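Local structure of metagenomic carboxyl esterase MGS0156 (Uncultured organism, 5D8M) at residues G86-V92 with D150-T156; L91-L95 with H157-A161; V243-S247 with Y334-L339; S103-D109 with V302-S307. The protein probably hydrolyses carboxylic ester bonds, as a carboxylesterase built on the alpha/beta-hydrolase fold. One frame throughout, in Å; residues are numbered along the deposited sequence. Where two conformers were deposited one is given.

Followed from the N terminus, strand 87-92 opens both contact 1 and contact 2. Contact 1 closes a loop of 57 residues by laying strand 151-157 beside it; contact 2 begins on the same strand, sharing Leu-91 and Val-92, and joins the strand's exit to the turn into helix 159-170. Contact 4 opens inside both loops and crosses them, since residues 103-109 find their partner only at 302-307, where these two segments meet at the C-terminal edge of the sheet. Contact 3 begins within the long loop of contact 4 and ends beyond it, so these two also cross; it fastens helix 324-338 to the same sheet as contact 1, and opens only after contact 1 has closed.

Contact 1. Residues G86-V92 with D150-T156; sequences GIRLVLV and DTIVFVT
From Gly-86 and Asp-150 to Val-92 and Thr-156 the two chains run as parallel neighbours in the central sheet of an alpha/beta hydrolase, their short strand axes 4.4 Å apart at closest and 31° from parallel. Six backbone hydrogen bonds form the ladder: Gly-86, Arg-88 and Val-90 offer their carbonyls to Thr-151, Val-153 and Val-155, while the N-H groups of Arg-88, Val-90 and Val-92 return to Thr-151 and Val-153 and, last, Val-155. One face carries Ile-87, Leu-89, Leu-91, Thr-151, Val-153 and Val-155, and helix 324-338 touches Ile-87, Leu-89, Val-153 and Val-155 there; Leu-91 CD2 lies beside Val-155 CB at 3.8 Å, both side chains pointing the same way. On the other face Val-90 sits between two partners. With CG1 anti to the backbone N (chi1 -176°), that methyl comes to 3.7 Å from Phe-154 CE1, whereas CG2 reaches 3.9 Å to Ile-152 CG2. Val-164 of helix 159-170 touches Phe-154 and Val-92. At the N-terminal end of the two strands, Arg-88 and Asp-150 form a salt bridge. NE gives OD2 a firm bond, NH2 a weak one, and NH1 turns instead to Thr-122 on the adjoining strand. Replacing Arg-88 with a leucine would probably leave the Asp-150 carboxylate without its counter-charge and Thr-122 OG1 without this donor. The stronger bond, from Arg-88 NE to Asp-150 OD2, measures 2.7 Å and meets the oxygen on its anti side, 27° out of the carboxylate plane.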
loop_
_atom_site.group_PDB
_atom_site.type_symbol
_atom_site.label_atom_id
_atom_site.label_comp_id
_atom_site.label_asym_id
_atom_site.label_seq_id
_atom_site.Cartn_x
_atom_site.Cartn_y
_atom_site.Cartn_z
ATOM N N GLY A 86 -19.570 11.279 -3.805
ATOM C CA GLY A 86 -19.420 11.369 -2.358
ATOM C C GLY A 86 -18.434 10.346 -1.783
ATOM O O GLY A 86 -18.585 9.893 -0.651
ATOM N N ILE A 87 -17.428 9.974 -2.564
ATOM C CA ILE A 87 -16.416 9.025 -2.098
ATOM C C ILE A 87 -15.366 9.762 -1.272
ATOM O O ILE A 87 -14.954 10.857 -1.632
ATOM C CB ILE A 87 -15.751 8.279 -3.284
ATOM C CG1 ILE A 87 -16.762 7.311 -3.893
ATOM C CG2 ILE A 87 -14.456 7.538 -2.852
ATOM C CD1 ILE A 87 -16.246 6.549 -5.088
ATOM N N ARG A 88 -14.976 9.165 -0.151
ATOM C CA ARG A 88 -13.869 9.649 0.647
ATOM C C ARG A 88 -12.776 8.591 0.705
ATOM O O ARG A 88 -13.023 7.452 1.079
ATOM C CB ARG A 88 -14.317 10.013 2.069
ATOM C CG ARG A 88 -13.143 10.392 2.977
ATOM C CD ARG A 88 -13.649 10.807 4.357
ATOM N NE ARG A 88 -14.570 11.936 4.285
ATOM C CZ ARG A 88 -14.199 13.208 4.262
ATOM N NH1 ARG A 88 -12.917 13.542 4.320
ATOM N NH2 ARG A 88 -15.109 14.144 4.178
ATOM N N LEU A 89 -11.576 8.988 0.306
ATOM C CA LEU A 89 -10.397 8.160 0.402
ATOM C C LEU A 89 -9.819 8.314 1.814
ATOM O O LEU A 89 -9.444 9.411 2.230
ATOM C CB LEU A 89 -9.369 8.565 -0.659
ATOM C CG LEU A 89 -9.895 8.711 -2.090
ATOM C CD1 LEU A 89 -8.779 9.244 -3.011
ATOM C CD2 LEU A 89 -10.451 7.384 -2.609
ATOM N N VAL A 90 -9.821 7.219 2.556
ATOM C CA VAL A 90 -9.221 7.169 3.872
ATOM C C VAL A 90 -7.831 6.559 3.732
ATOM O O VAL A 90 -7.685 5.367 3.459
ATOM C CB VAL A 90 -10.087 6.360 4.849
ATOM C CG1 VAL A 90 -9.471 6.413 6.241
ATOM C CG2 VAL A 90 -11.528 6.946 4.859
ATOM N N LEU A 91 -6.828 7.403 3.908
ATOM C CA LEU A 91 -5.430 7.073 3.698
ATOM C C LEU A 91 -4.809 6.528 4.982
ATOM O O LEU A 91 -4.851 7.177 5.997
ATOM C CB LEU A 91 -4.661 8.308 3.239
ATOM C CG LEU A 91 -5.271 9.111 2.093
ATOM C CD1 LEU A 91 -4.531 10.467 1.876
ATOM C CD2 LEU A 91 -5.245 8.266 0.829
ATOM N N VAL A 92 -4.253 5.327 4.924
ATOM C CA VAL A 92 -3.648 4.719 6.086
ATOM C C VAL A 92 -2.217 4.334 5.768
ATOM O O VAL A 92 -1.987 3.451 4.927
ATOM C CB VAL A 92 -4.422 3.465 6.533
ATOM C CG1 VAL A 92 -3.821 2.894 7.801
ATOM C CG2 VAL A 92 -5.919 3.791 6.708
ATOM N N ASP A 150 -20.823 9.509 3.354
ATOM C CA ASP A 150 -19.633 9.322 2.535
ATOM C C ASP A 150 -19.468 7.860 2.183
ATOM O O ASP A 150 -19.732 6.983 3.002
ATOM C CB ASP A 150 -18.371 9.813 3.252
ATOM C CG ASP A 150 -18.213 11.329 3.214
ATOM O OD1 ASP A 150 -18.993 12.010 2.522
ATOM O OD2 ASP A 150 -17.260 11.831 3.852
ATOM N N THR A 151 -19.023 7.593 0.969
ATOM C CA THR A 151 -18.629 6.237 0.626
ATOM C C THR A 151 -17.144 6.036 0.956
ATOM O O THR A 151 -16.265 6.699 0.397
ATOM C CB THR A 151 -18.936 5.930 -0.851
ATOM O OG1 THR A 151 -20.347 6.072 -1.069
ATOM C CG2 THR A 151 -18.549 4.511 -1.174
ATOM N N ILE A 152 -16.878 5.143 1.904
ATOM C CA ILE A 152 -15.541 4.976 2.455
ATOM C C ILE A 152 -14.683 4.032 1.606
ATOM O O ILE A 152 -15.030 2.859 1.413
ATOM C CB ILE A 152 -15.613 4.449 3.900
ATOM C CG1 ILE A 152 -16.345 5.462 4.782
ATOM C CG2 ILE A 152 -14.220 4.151 4.430
ATOM C CD1 ILE A 152 -15.653 6.838 4.848
ATOM N N VAL A 153 -13.588 4.570 1.072
ATOM C CA VAL A 153 -12.624 3.776 0.324
ATOM C C VAL A 153 -11.244 3.922 0.964
ATOM O O VAL A 153 -10.622 4.975 0.870
ATOM C CB VAL A 153 -12.576 4.202 -1.163
ATOM C CG1 VAL A 153 -11.434 3.454 -1.909
ATOM C CG2 VAL A 153 -13.929 3.941 -1.824
ATOM N N PHE A 154 -10.772 2.876 1.636
ATOM C CA PHE A 154 -9.431 2.905 2.208
ATOM C C PHE A 154 -8.402 2.846 1.089
ATOM O O PHE A 154 -8.559 2.071 0.143
ATOM C CB PHE A 154 -9.197 1.728 3.166
ATOM C CG PHE A 154 -9.923 1.860 4.490
ATOM C CD1 PHE A 154 -9.411 2.663 5.492
ATOM C CD2 PHE A 154 -11.114 1.172 4.725
ATOM C CE1 PHE A 154 -10.056 2.792 6.723
ATOM C CE2 PHE A 154 -11.769 1.293 5.959
ATOM C CZ PHE A 154 -11.229 2.102 6.963
ATOM N N VAL A 155 -7.378 3.688 1.198
ATOM C CA VAL A 155 -6.198 3.584 0.359
ATOM C C VAL A 155 -5.016 3.492 1.295
ATOM O O VAL A 155 -4.751 4.421 2.061
ATOM C CB VAL A 155 -6.040 4.779 -0.588
ATOM C CG1 VAL A 155 -4.810 4.591 -1.458
ATOM C CG2 VAL A 155 -7.300 4.913 -1.467
ATOM N N THR A 156 -4.358 2.338 1.281
ATOM C CA THR A 156 -3.437 1.976 2.340
ATOM C C THR A 156 -2.068 1.726 1.754
ATOM O O THR A 156 -1.956 1.393 0.570
ATOM C CB THR A 156 -3.945 0.699 3.093
ATOM O OG1 THR A 156 -3.949 -0.435 2.207
ATOM C CG2 THR A 156 -5.381 0.882 3.568
#

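Contact 2. Residues L91-L95 with H157-A161; sequences LVPGL and HSKGA
His-157 ND1 and Gly-94 N hold one water molecule between them, water 1, whose O lies 2.7 Å from ND1, at the edge of the imidazole and in its plane. The same O accepts from Gly-94 N at 2.9 Å, tying the loop after strand 87-92 to the ring. The other ring nitrogen, NE2, bonds to His-299 O, so the imidazole is held from both ends. Backbone continuity comes from His-157 N, which gives Val-92 O a 3.0 Å bond and extends the strand ladder by one rung. Past it the chains close tightly through two glycines. A beta carbon on Gly-160 would run into Val-92 O, and one on Gly-94 into Ser-158 CB. Lys-159 sets CG anti to its backbone N (chi1 -176°), which carries its methylenes past Leu-95, CD to CD1 4.1 Å, before NZ turns to Asp-163 and Trp-130 O. Ser-158 has the positive phi, 57°, of a sharp strand-to-helix turn. Such geometry in a Ser-Lys-Gly sequence is that of the nucleophile elbow of alpha/beta hydrolases, with Ser-158 probably the nucleophile.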
loop_
_atom_site.group_PDB
_atom_site.type_symbol
_atom_site.label_atom_id
_atom_site.label_comp_id
_atom_site.label_asym_id
_atom_site.label_seq_id
_atom_site.Cartn_x
_atom_site.Cartn_y
_atom_site.Cartn_z
ATOM N N LEU A 91 -6.828 7.403 3.908
ATOM C CA LEU A 91 -5.430 7.073 3.698
ATOM C C LEU A 91 -4.809 6.528 4.982
ATOM O O LEU A 91 -4.851 7.177 5.997
ATOM C CB LEU A 91 -4.661 8.308 3.239
ATOM C CG LEU A 91 -5.271 9.111 2.093
ATOM C CD1 LEU A 91 -4.531 10.467 1.876
ATOM C CD2 LEU A 91 -5.245 8.266 0.829
ATOM N N VAL A 92 -4.253 5.327 4.924
ATOM C CA VAL A 92 -3.648 4.719 6.086
ATOM C C VAL A 92 -2.217 4.334 5.768
ATOM O O VAL A 92 -1.987 3.451 4.927
ATOM C CB VAL A 92 -4.422 3.465 6.533
ATOM C CG1 VAL A 92 -3.821 2.894 7.801
ATOM C CG2 VAL A 92 -5.919 3.791 6.708
ATOM N N PRO A 93 -1.243 4.957 6.464
ATOM C CA PRO A 93 0.172 4.691 6.182
ATOM C C PRO A 93 0.714 3.481 6.904
ATOM O O PRO A 93 -0.008 2.841 7.660
ATOM C CB PRO A 93 0.871 5.957 6.686
ATOM C CG PRO A 93 0.052 6.344 7.851
ATOM C CD PRO A 93 -1.400 6.042 7.451
ATOM N N GLY A 94 2.000 3.216 6.715
ATOM C CA GLY A 94 2.622 2.019 7.245
ATOM C C GLY A 94 3.674 2.199 8.328
ATOM O O GLY A 94 3.655 3.159 9.091
ATOM N N LEU A 95 4.577 1.221 8.400
ATOM C CA LEU A 95 5.603 1.155 9.417
ATOM C C LEU A 95 6.509 2.387 9.366
ATOM O O LEU A 95 7.004 2.749 8.302
ATOM C CB LEU A 95 6.445 -0.121 9.230
ATOM C CG LEU A 95 7.423 -0.503 10.341
ATOM C CD1 LEU A 95 6.630 -0.905 11.570
ATOM C CD2 LEU A 95 8.315 -1.647 9.878
ATOM N N HIS A 157 -1.028 1.876 2.576
ATOM C CA HIS A 157 0.338 1.639 2.128
ATOM C C HIS A 157 1.048 0.739 3.142
ATOM O O HIS A 157 0.919 0.936 4.363
ATOM C CB HIS A 157 1.089 2.980 1.962
ATOM C CG HIS A 157 2.526 2.838 1.542
ATOM N ND1 HIS A 157 3.571 3.328 2.296
ATOM C CD2 HIS A 157 3.085 2.282 0.441
ATOM C CE1 HIS A 157 4.712 3.089 1.675
ATOM N NE2 HIS A 157 4.445 2.461 0.543
ATOM N N SER A 158 1.768 -0.254 2.622
ATOM C CA SER A 158 2.629 -1.075 3.461
ATOM C C SER A 158 1.858 -1.752 4.608
ATOM O O SER A 158 0.849 -2.412 4.409
ATOM C CB SER A 158 3.754 -0.198 4.005
ATOM O OG SER A 158 4.764 -0.961 4.638
ATOM N N LYS A 159 2.334 -1.539 5.831
ATOM C CA LYS A 159 1.666 -2.118 7.002
ATOM C C LYS A 159 0.231 -1.580 7.199
ATOM O O LYS A 159 -0.614 -2.216 7.854
ATOM C CB LYS A 159 2.511 -1.867 8.263
ATOM C CG LYS A 159 1.938 -2.528 9.534
ATOM C CD LYS A 159 2.923 -2.467 10.701
ATOM C CE LYS A 159 2.204 -2.698 12.032
ATOM N NZ LYS A 159 1.260 -1.540 12.336
ATOM N N GLY A 160 -0.044 -0.403 6.645
ATOM C CA GLY A 160 -1.380 0.179 6.756
ATOM C C GLY A 160 -2.461 -0.718 6.195
ATOM O O GLY A 160 -3.605 -0.746 6.680
ATOM N N ALA A 161 -2.100 -1.471 5.159
ATOM C CA ALA A 161 -3.051 -2.374 4.537
ATOM C C ALA A 161 -3.510 -3.446 5.505
ATOM O O ALA A 161 -4.681 -3.795 5.530
ATOM C CB ALA A 161 -2.431 -3.022 3.279
HETATM O O HOH W 1 3.405 4.690 4.611
#

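Contact 3. Residues V243-S247 with Y334-L339; sequences VRYYS and YVEEDL
The Tyr-246 ring carries Val-335 CG2 over one face and Asp-338 at its edge. The valine methyl stands 4.0 Å from the ring centroid, a CH-pi contact displaced toward the rim. Tyr-334 approaches Tyr-246 obliquely, CE1 to CE2 3.9 Å, while the Tyr-246 carbon lies near the plane of the Tyr-334 ring, at its edge. The second flat group, the Arg-244 guanidinium, has Leu-339 CD2 centred over one face, 4.3 Å above it. Both groups converge on a single oxygen. Tyr-246 OH donates to Asp-338 OD2 over a short 2.5 Å, meeting it on the anti side, with ring and carboxylate planes 87° apart. Asp-338 CG lies anti to the backbone N (chi1 -170°), which carries the carboxylate across to the strand. Arg-244, its chain bent at chi2 and chi3, forms a salt bridge with the same OD2, though its bonds are weak, the closer running from NH2 at 3.3 Å; the guanidinium stands 81° from the carboxylate plane. Water 2 bridges the pair, donating to OD2 at 2.5 Å and accepting from Arg-244 NE. Phenol, water and guanidinium around one oxygen would probably favour the ionised aspartate. Around this polar knot Val-335 also reaches Ala-180 and Val-182 of strand 178-184, and Tyr-334 rests on helix 34-48. The short axes of helix 334-338 and strand 244-247 come within 10.8 Å and run in broadly opposite directions, the layered packing of a C-terminal helix against the central parallel sheet of an alpha/beta hydrolase.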
loop_
_atom_site.group_PDB
_atom_site.type_symbol
_atom_site.label_atom_id
_atom_site.label_comp_id
_atom_site.label_asym_id
_atom_site.label_seq_id
_atom_site.Cartn_x
_atom_site.Cartn_y
_atom_site.Cartn_z
ATOM N N VAL A 243 -17.153 -6.025 1.382
ATOM C CA VAL A 243 -16.108 -5.042 1.043
ATOM C C VAL A 243 -15.353 -5.479 -0.236
ATOM O O VAL A 243 -15.084 -6.661 -0.412
ATOM C CB VAL A 243 -15.098 -4.885 2.201
ATOM C CG1 VAL A 243 -14.011 -3.854 1.845
ATOM C CG2 VAL A 243 -15.813 -4.518 3.498
ATOM N N ARG A 244 -15.048 -4.557 -1.145
ATOM C CA ARG A 244 -14.257 -4.909 -2.323
ATOM C C ARG A 244 -12.774 -4.621 -2.081
ATOM O O ARG A 244 -12.431 -3.589 -1.514
ATOM C CB ARG A 244 -14.746 -4.146 -3.539
ATOM C CG ARG A 244 -16.251 -4.238 -3.738
ATOM C CD ARG A 244 -16.627 -5.368 -4.632
ATOM N NE ARG A 244 -16.907 -4.864 -5.975
ATOM C CZ ARG A 244 -18.087 -4.396 -6.381
ATOM N NH1 ARG A 244 -19.134 -4.372 -5.557
ATOM N NH2 ARG A 244 -18.216 -3.953 -7.625
ATOM N N TYR A 245 -11.901 -5.522 -2.527
ATOM C CA TYR A 245 -10.467 -5.358 -2.310
ATOM C C TYR A 245 -9.738 -5.173 -3.634
ATOM O O TYR A 245 -10.082 -5.803 -4.646
ATOM C CB TYR A 245 -9.905 -6.565 -1.540
ATOM C CG TYR A 245 -10.670 -6.812 -0.261
ATOM C CD1 TYR A 245 -10.365 -6.113 0.898
ATOM C CD2 TYR A 245 -11.723 -7.716 -0.220
ATOM C CE1 TYR A 245 -11.082 -6.318 2.064
ATOM C CE2 TYR A 245 -12.443 -7.928 0.939
ATOM C CZ TYR A 245 -12.122 -7.229 2.079
ATOM O OH TYR A 245 -12.851 -7.454 3.247
ATOM N N TYR A 246 -8.737 -4.301 -3.615
ATOM C CA TYR A 246 -7.958 -3.986 -4.798
ATOM C C TYR A 246 -6.503 -3.873 -4.409
ATOM O O TYR A 246 -6.192 -3.372 -3.325
ATOM C CB TYR A 246 -8.420 -2.664 -5.439
ATOM C CG TYR A 246 -9.921 -2.563 -5.666
ATOM C CD1 TYR A 246 -10.768 -2.144 -4.646
ATOM C CD2 TYR A 246 -10.477 -2.848 -6.909
ATOM C CE1 TYR A 246 -12.154 -2.032 -4.850
ATOM C CE2 TYR A 246 -11.848 -2.735 -7.127
ATOM C CZ TYR A 246 -12.676 -2.332 -6.091
ATOM O OH TYR A 246 -14.011 -2.201 -6.298
ATOM N N SER A 247 -5.598 -4.303 -5.289
ATOM C CA SER A 247 -4.182 -4.270 -4.926
ATOM C C SER A 247 -3.312 -3.770 -6.076
ATOM O O SER A 247 -3.533 -4.134 -7.252
ATOM C CB SER A 247 -3.701 -5.669 -4.499
ATOM O OG SER A 247 -4.463 -6.179 -3.402
ATOM N N TYR A 334 -11.137 4.202 -10.776
ATOM C CA TYR A 334 -11.347 2.761 -11.018
ATOM C C TYR A 334 -12.362 2.225 -10.013
ATOM O O TYR A 334 -13.312 1.524 -10.381
ATOM C CB TYR A 334 -10.028 1.950 -10.914
ATOM C CG TYR A 334 -10.212 0.490 -11.295
ATOM C CD1 TYR A 334 -10.824 -0.415 -10.417
ATOM C CD2 TYR A 334 -9.787 0.014 -12.532
ATOM C CE1 TYR A 334 -11.018 -1.741 -10.770
ATOM C CE2 TYR A 334 -9.975 -1.324 -12.883
ATOM C CZ TYR A 334 -10.593 -2.188 -11.996
ATOM O OH TYR A 334 -10.804 -3.499 -12.343
ATOM N N VAL A 335 -12.163 2.545 -8.737
ATOM C CA VAL A 335 -13.046 2.001 -7.701
ATOM C C VAL A 335 -14.463 2.560 -7.832
ATOM O O VAL A 335 -15.447 1.803 -7.768
ATOM C CB VAL A 335 -12.485 2.271 -6.276
ATOM C CG1 VAL A 335 -13.457 1.769 -5.210
ATOM C CG2 VAL A 335 -11.142 1.576 -6.114
ATOM N N GLU A 336 -14.586 3.866 -8.068
ATOM C CA GLU A 336 -15.917 4.438 -8.307
ATOM C C GLU A 336 -16.615 3.757 -9.485
ATOM O O GLU A 336 -17.808 3.440 -9.424
ATOM C CB GLU A 336 -15.850 5.942 -8.568
ATOM C CG GLU A 336 -17.244 6.522 -8.905
ATOM C CD GLU A 336 -17.224 8.014 -9.180
ATOM O OE1 GLU A 336 -16.258 8.705 -8.756
ATOM O OE2 GLU A 336 -18.188 8.499 -9.808
ATOM N N GLU A 337 -15.870 3.524 -10.556
ATOM C CA GLU A 337 -16.418 2.826 -11.709
ATOM C C GLU A 337 -16.792 1.388 -11.345
ATOM O O GLU A 337 -17.855 0.899 -11.731
ATOM C CB GLU A 337 -15.422 2.835 -12.870
ATOM C CG GLU A 337 -15.909 2.108 -14.136
ATOM C CD GLU A 337 -14.919 2.218 -15.296
ATOM O OE1 GLU A 337 -13.939 1.440 -15.319
ATOM O OE2 GLU A 337 -15.116 3.087 -16.180
ATOM N N ASP A 338 -15.921 0.720 -10.591
ATOM C CA ASP A 338 -16.166 -0.679 -10.237
ATOM C C ASP A 338 -17.345 -0.815 -9.270
ATOM O O ASP A 338 -18.136 -1.752 -9.368
ATOM C CB ASP A 338 -14.903 -1.315 -9.636
ATOM C CG ASP A 338 -15.031 -2.817 -9.480
ATOM O OD1 ASP A 338 -15.153 -3.496 -10.516
ATOM O OD2 ASP A 338 -15.031 -3.312 -8.334
ATOM N N LEU A 339 -17.457 0.127 -8.338
ATOM C CA LEU A 339 -18.580 0.151 -7.431
ATOM C C LEU A 339 -19.847 0.518 -8.208
ATOM O O LEU A 339 -20.955 0.171 -7.792
ATOM C CB LEU A 339 -18.343 1.138 -6.279
ATOM C CG LEU A 339 -17.222 0.839 -5.283
ATOM C CD1 LEU A 339 -17.135 1.966 -4.293
ATOM C CD2 LEU A 339 -17.452 -0.494 -4.571
HETATM O O HOH W 2 -14.605 -5.728 -7.897
#

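Contact 4. Residues S103-D109 with V302-S307; sequences SSLLFDD and VAMPFS
Two direct hydrogen bonds join the loops. Phe-107 N bonds to Ala-303 O at 2.8 Å, and Ser-104 OG, anti to its own backbone N (chi1 -177°), donates to Pro-305 O at 2.8 Å from well above the carbonyl plane. Water 3 also donates to Pro-305 O and links it to Ser-103 O, while water 4 connects Ser-103 O with Ser-307 N. CH-pi contacts form a second group. Ser-104 CB stands over the middle of the Phe-306 ring, 3.6 Å from its centroid, and Ala-303 CA lies over a face of Phe-107, nearer the rim. A serine in place of Phe-306 removes the ring under Ser-104 CB and would probably open a gap beside Leu-313 and Ile-317. Among apolar contacts, Leu-106 CD1 touches Ala-303 CB at 3.8 Å, and the SE atom of Met-304, present as selenomethionine, lies against Leu-106 CB. A van der Waals contact of another kind sets Pro-305 CG 3.7 Å from Asp-109 OD1, in a carboxylate whose charge is paired with Arg-324. Leu-105 to Asp-108 form a type II beta turn, with Phe-107 at positive phi, docked on loop 302-307 beside His-157 at the C-terminal edge of the sheet, where alpha/beta hydrolases carry their active-site loops.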
loop_
_atom_site.group_PDB
_atom_site.type_symbol
_atom_site.label_atom_id
_atom_site.label_comp_id
_atom_site.label_asym_id
_atom_site.label_seq_id
_atom_site.Cartn_x
_atom_site.Cartn_y
_atom_site.Cartn_z
ATOM N N SER A 103 8.779 15.030 7.438
ATOM C CA SER A 103 9.358 14.970 6.102
ATOM C C SER A 103 8.368 14.425 5.082
ATOM O O SER A 103 8.470 14.719 3.891
ATOM C CB SER A 103 10.620 14.081 6.100
ATOM O OG SER A 103 11.475 14.423 7.167
ATOM N N SER A 104 7.426 13.599 5.531
ATOM C CA SER A 104 6.564 12.891 4.580
ATOM C C SER A 104 5.232 12.480 5.166
ATOM O O SER A 104 5.198 11.894 6.239
ATOM C CB SER A 104 7.284 11.632 4.062
ATOM O OG SER A 104 6.500 10.960 3.081
ATOM N N LEU A 105 4.148 12.784 4.454
ATOM C CA LEU A 105 2.817 12.306 4.787
ATOM C C LEU A 105 2.266 11.556 3.590
ATOM O O LEU A 105 2.461 11.997 2.458
ATOM C CB LEU A 105 1.880 13.472 5.142
ATOM C CG LEU A 105 2.296 14.295 6.348
ATOM C CD1 LEU A 105 1.393 15.539 6.478
ATOM C CD2 LEU A 105 2.222 13.397 7.612
ATOM N N LEU A 106 1.558 10.456 3.854
ATOM C CA LEU A 106 1.078 9.553 2.814
ATOM C C LEU A 106 0.326 10.297 1.697
ATOM O O LEU A 106 -0.607 11.046 1.966
ATOM C CB LEU A 106 0.174 8.478 3.428
ATOM C CG LEU A 106 -0.357 7.418 2.445
ATOM C CD1 LEU A 106 0.754 6.604 1.898
ATOM C CD2 LEU A 106 -1.402 6.514 3.108
ATOM N N PHE A 107 0.762 10.096 0.453
ATOM C CA PHE A 107 0.113 10.686 -0.723
ATOM C C PHE A 107 -0.081 12.189 -0.634
ATOM O O PHE A 107 -1.022 12.742 -1.212
ATOM C CB PHE A 107 -1.241 9.998 -0.986
ATOM C CG PHE A 107 -1.109 8.707 -1.769
ATOM C CD1 PHE A 107 -0.629 8.731 -3.066
ATOM C CD2 PHE A 107 -1.453 7.486 -1.209
ATOM C CE1 PHE A 107 -0.469 7.567 -3.793
ATOM C CE2 PHE A 107 -1.316 6.304 -1.920
ATOM C CZ PHE A 107 -0.840 6.337 -3.218
ATOM N N ASP A 108 0.799 12.868 0.094
ATOM C CA ASP A 108 0.531 14.276 0.403
ATOM C C ASP A 108 0.441 15.136 -0.855
ATOM O O ASP A 108 -0.400 16.027 -0.939
ATOM C CB ASP A 108 1.608 14.850 1.328
ATOM C CG ASP A 108 1.069 15.930 2.249
ATOM O OD1 ASP A 108 -0.092 15.804 2.741
ATOM O OD2 ASP A 108 1.822 16.889 2.509
ATOM N N ASP A 109 1.318 14.873 -1.821
ATOM C CA ASP A 109 1.340 15.658 -3.043
ATOM C C ASP A 109 0.245 15.241 -4.043
ATOM O O ASP A 109 0.064 15.891 -5.070
ATOM C CB ASP A 109 2.724 15.571 -3.694
ATOM C CG ASP A 109 3.182 14.118 -3.990
ATOM O OD1 ASP A 109 2.582 13.100 -3.507
ATOM O OD2 ASP A 109 4.204 14.025 -4.713
ATOM N N VAL A 302 6.100 4.993 -4.532
ATOM C CA VAL A 302 4.727 4.772 -4.978
ATOM C C VAL A 302 3.707 5.540 -4.114
ATOM O O VAL A 302 2.578 5.770 -4.550
ATOM C CB VAL A 302 4.422 3.236 -5.012
ATOM C CG1 VAL A 302 4.307 2.653 -3.574
ATOM C CG2 VAL A 302 3.175 2.944 -5.852
ATOM N N ALA A 303 4.094 6.021 -2.928
ATOM C CA ALA A 303 3.080 6.553 -2.019
ATOM C C ALA A 303 3.513 7.643 -1.040
ATOM O O ALA A 303 2.666 8.378 -0.550
ATOM C CB ALA A 303 2.464 5.391 -1.216
HETATM N N MSE A 304 4.807 7.719 -0.721
HETATM C CA MSE A 304 5.310 8.631 0.308
HETATM C C MSE A 304 6.260 9.645 -0.302
HETATM O O MSE A 304 7.411 9.300 -0.603
HETATM C CB MSE A 304 6.047 7.854 1.425
HETATM C CG MSE A 304 5.140 7.006 2.300
HETATM SE SE MSE A 304 4.326 8.066 3.706
HETATM C CE MSE A 304 5.848 8.320 4.900
ATOM N N PRO A 305 5.802 10.899 -0.469
ATOM C CA PRO A 305 6.658 11.948 -1.010
ATOM C C PRO A 305 7.677 12.454 0.022
ATOM O O PRO A 305 7.312 12.753 1.158
ATOM C CB PRO A 305 5.665 13.064 -1.374
ATOM C CG PRO A 305 4.516 12.872 -0.400
ATOM C CD PRO A 305 4.427 11.379 -0.193
ATOM N N PHE A 306 8.939 12.549 -0.391
ATOM C CA PHE A 306 9.981 13.193 0.393
ATOM C C PHE A 306 10.554 14.323 -0.458
ATOM O O PHE A 306 11.085 14.069 -1.538
ATOM C CB PHE A 306 11.106 12.206 0.769
ATOM C CG PHE A 306 10.712 11.168 1.780
ATOM C CD1 PHE A 306 10.043 10.026 1.394
ATOM C CD2 PHE A 306 11.052 11.326 3.123
ATOM C CE1 PHE A 306 9.680 9.067 2.333
ATOM C CE2 PHE A 306 10.702 10.370 4.060
ATOM C CZ PHE A 306 9.999 9.245 3.660
ATOM N N SER A 307 10.484 15.561 0.009
ATOM C CA SER A 307 11.019 16.654 -0.809
ATOM C C SER A 307 11.817 17.716 -0.046
ATOM O O SER A 307 12.422 18.600 -0.658
ATOM C CB SER A 307 9.873 17.320 -1.571
ATOM O OG SER A 307 8.676 17.294 -0.812
HETATM O O HOH W 3 6.920 15.375 1.564
HETATM O O HOH W 4 10.752 15.581 2.697
#